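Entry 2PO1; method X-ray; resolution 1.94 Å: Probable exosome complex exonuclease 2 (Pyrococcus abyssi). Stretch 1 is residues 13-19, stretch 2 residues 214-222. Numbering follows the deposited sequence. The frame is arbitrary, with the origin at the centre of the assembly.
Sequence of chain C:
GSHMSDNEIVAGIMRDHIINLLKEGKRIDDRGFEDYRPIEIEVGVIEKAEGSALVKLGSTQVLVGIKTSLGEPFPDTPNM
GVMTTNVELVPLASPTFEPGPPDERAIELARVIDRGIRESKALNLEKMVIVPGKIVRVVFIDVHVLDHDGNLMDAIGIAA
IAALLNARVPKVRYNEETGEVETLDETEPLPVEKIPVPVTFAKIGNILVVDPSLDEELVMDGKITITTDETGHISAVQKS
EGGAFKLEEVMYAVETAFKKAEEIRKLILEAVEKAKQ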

# COMPACT_ATOMS: atom_id res chain seq x y z
N ILE C 13 19.21 7.94 -32.60
CA ILE C 13 19.55 8.83 -33.68
C ILE C 13 20.02 10.14 -33.08
O ILE C 13 20.86 10.84 -33.63
CB ILE C 13 18.28 9.10 -34.54
CG1 ILE C 13 17.36 7.85 -34.59
CG2 ILE C 13 18.64 9.62 -35.94
CD1 ILE C 13 18.04 6.50 -34.94
N MET C 14 19.44 10.42 -31.90
CA MET C 14 19.56 11.68 -31.19
C MET C 14 20.87 11.76 -30.48
O MET C 14 21.48 12.81 -30.49
CB MET C 14 18.40 11.82 -30.19
CG MET C 14 17.71 13.16 -30.23
SD MET C 14 17.52 13.67 -31.93
CE MET C 14 16.20 12.60 -32.52
N ARG C 15 21.33 10.66 -29.87
CA ARG C 15 22.66 10.66 -29.26
C ARG C 15 23.71 11.12 -30.22
O ARG C 15 24.53 11.96 -29.89
CB ARG C 15 23.09 9.33 -28.57
CG ARG C 15 24.59 9.38 -28.01
CD ARG C 15 24.86 8.76 -26.58
NE ARG C 15 26.31 8.81 -26.27
CZ ARG C 15 26.90 9.32 -25.17
NH1 ARG C 15 28.25 9.32 -25.12
NH2 ARG C 15 26.22 9.82 -24.12
N ASP C 16 23.68 10.57 -31.44
CA ASP C 16 24.75 10.83 -32.37
C ASP C 16 24.72 12.26 -32.78
O ASP C 16 25.76 12.88 -32.94
CB ASP C 16 24.63 9.92 -33.56
CG ASP C 16 25.03 8.50 -33.23
OD1 ASP C 16 24.34 7.56 -33.64
OD2 ASP C 16 26.06 8.33 -32.56
N HIS C 17 23.52 12.81 -32.94
CA HIS C 17 23.44 14.18 -33.34
C HIS C 17 23.90 15.11 -32.22
O HIS C 17 24.70 16.02 -32.44
CB HIS C 17 22.03 14.56 -33.73
CG HIS C 17 21.92 15.97 -34.21
ND1 HIS C 17 22.76 16.48 -35.17
CD2 HIS C 17 21.09 16.97 -33.85
CE1 HIS C 17 22.45 17.75 -35.40
NE2 HIS C 17 21.44 18.07 -34.60
N ILE C 18 23.37 14.85 -31.03
CA ILE C 18 23.80 15.56 -29.83
C ILE C 18 25.33 15.42 -29.57
O ILE C 18 25.99 16.42 -29.39
CB ILE C 18 22.90 15.24 -28.67
CG1 ILE C 18 21.48 15.74 -29.00
CG2 ILE C 18 23.39 15.86 -27.39
CD1 ILE C 18 20.45 15.37 -27.93
N ILE C 19 25.90 14.21 -29.60
CA ILE C 19 27.34 14.10 -29.38
C ILE C 19 28.14 14.88 -30.39
O ILE C 19 29.09 15.57 -30.02
CB ILE C 19 27.83 12.65 -29.36
CG1 ILE C 19 27.74 12.10 -27.93
CG2 ILE C 19 29.28 12.55 -29.86
CD1 ILE C 19 27.92 10.60 -27.93
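Stretch 2 (214-222) LDEELVMDG

Where two helices cross steeply, they can share only a short length of surface, and a few side chains must make the contact. The packing of residues 214-222 on residues 13-19 in this archaeal exosome subunit is a compact example, joining segments at least 197 residues apart in the sequence. Stretch 1 is helical, and the helix runs on beyond Ile19. Stretch 2 enters as a helix from Leu214 and continues through Met220 and Asp221, where the chain is extended at Met220 (phi/psi -71/158), to a strand conformation at Gly222. The two helix axes approach to 9.2 Å, and their N-to-C directions differ by 103° (signed crossing angle -103°), so the helices are closer to perpendicular than to parallel or antiparallel. The contact is correspondingly small, burying 355 Å² summed over both sides.

Its centre is Val219, whose CA lies 5.1 Å from the CA of Arg15. The CA-to-CB bond of Val219 points toward stretch 1, and a short beta-branched side chain at chi1 -42° (m) keeps both methyls close to the backbone. Val219 CG2 meets Ile18 CG2 at 3.7 Å, and Val219 CG1 lies 4.0 Å from Met14 C and also 4.0 Å from Ile18 CD1. The spacing of Met14 and Ile18, one helical turn apart and joined by the backbone hydrogen bond from Ile18 N to Met14 O at 2.8 Å, lets both touch the same valine.

Ile18 extends this apolar patch back along the other helix. Its chi1 is m and its chi2 t, a staggered conformation that carries CD1 out to the backbone of the preceding turn: Ile18 CD1 is 3.4 Å from Asp215 O and 4.0 Å from Asp215 CB. Ile18 CG2, besides touching the valine, lies 4.3 Å from Glu216 CG. The buried Glu216 has chi1 m and chi2 t, so its chain is extended beyond CB, and both carboxylate oxygens are hydrogen-bonded outside the two stretches.

Arg15 shows how a side chain that starts sideways can still reach a partner. Its CB packs 3.8 Å from Val219 CB, and from there chi1 at 176° and chi3 at 176° are both t, while chi2 at 138° falls between wells. This largely extended chain runs past the valine and brings the guanidinium to Val219 O and Asp221. There Arg15 NH2 donates a very short hydrogen bond to Val219 O, 2.4 Å long. The guanidinium edge also faces the carboxylate of Asp221, which has chi1 m: Arg15 NH1 forms a salt-bridging hydrogen bond to Asp221 OD2 at 3.3 Å, and Arg15 NH2 adds a weak one to Asp221 OD2, also at 3.3 Å. Both acceptors lie near the guanidinium plane, as in-plane N-H donors require. The general lesson is that one arginine can combine aliphatic packing near its base with polar pairing at its tip.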

# COMPACT_ATOMS: atom_id res chain seq x y z
N LEU C 214 15.70 17.57 -21.80
CA LEU C 214 15.32 16.15 -21.81
C LEU C 214 16.09 15.44 -22.89
O LEU C 214 16.64 14.36 -22.66
CB LEU C 214 13.85 16.05 -22.12
CG LEU C 214 12.94 15.07 -21.44
CD1 LEU C 214 11.78 14.88 -22.42
CD2 LEU C 214 13.65 13.80 -21.01
N ASP C 215 16.19 16.06 -24.07
CA ASP C 215 16.89 15.44 -25.18
C ASP C 215 18.36 15.20 -24.79
O ASP C 215 18.91 14.18 -25.14
CB ASP C 215 16.85 16.34 -26.40
CG ASP C 215 15.51 16.30 -27.10
OD1 ASP C 215 14.83 15.24 -27.01
OD2 ASP C 215 15.15 17.32 -27.73
N GLU C 216 18.95 16.11 -24.01
CA GLU C 216 20.31 15.87 -23.52
C GLU C 216 20.32 14.80 -22.43
O GLU C 216 21.21 13.95 -22.39
CB GLU C 216 20.95 17.14 -23.06
CG GLU C 216 21.44 17.98 -24.22
CD GLU C 216 21.65 19.42 -23.90
OE1 GLU C 216 22.26 20.09 -24.74
OE2 GLU C 216 21.23 19.91 -22.84
N GLU C 217 19.33 14.82 -21.54
CA GLU C 217 19.25 13.77 -20.52
C GLU C 217 19.06 12.43 -21.14
O GLU C 217 19.58 11.43 -20.66
CB GLU C 217 18.15 14.03 -19.55
CG GLU C 217 18.40 15.22 -18.65
CD GLU C 217 17.20 15.56 -17.81
OE1 GLU C 217 16.09 15.13 -18.13
OE2 GLU C 217 17.38 16.28 -16.82
N LEU C 218 18.34 12.39 -22.25
CA LEU C 218 18.18 11.12 -22.97
C LEU C 218 19.48 10.51 -23.44
O LEU C 218 19.61 9.30 -23.48
CB LEU C 218 17.15 11.22 -24.09
CG LEU C 218 15.73 11.43 -23.57
CD1 LEU C 218 14.78 11.76 -24.72
CD2 LEU C 218 15.17 10.22 -22.76
N VAL C 219 20.48 11.32 -23.74
CA VAL C 219 21.72 10.80 -24.26
C VAL C 219 22.90 10.91 -23.28
O VAL C 219 24.00 10.50 -23.61
CB VAL C 219 22.09 11.51 -25.59
CG1 VAL C 219 20.83 11.65 -26.46
CG2 VAL C 219 22.74 12.84 -25.34
N MET C 220 22.70 11.46 -22.09
CA MET C 220 23.83 11.70 -21.23
C MET C 220 24.40 10.41 -20.69
O MET C 220 23.72 9.38 -20.60
CB MET C 220 23.43 12.62 -20.07
CG MET C 220 22.43 12.00 -19.15
SD MET C 220 22.00 13.12 -17.86
CE MET C 220 20.71 12.11 -17.13
N ASP C 221 25.65 10.48 -20.29
CA ASP C 221 26.28 9.37 -19.65
C ASP C 221 25.93 9.38 -18.21
O ASP C 221 25.63 8.36 -17.63
CB ASP C 221 27.79 9.49 -19.83
CG ASP C 221 28.20 9.09 -21.20
OD1 ASP C 221 27.90 7.95 -21.59
OD2 ASP C 221 28.74 9.93 -21.92
N GLY C 222 25.93 10.57 -17.62
CA GLY C 222 25.73 10.69 -16.18
C GLY C 222 25.47 12.14 -15.87
O GLY C 222 25.42 12.98 -16.77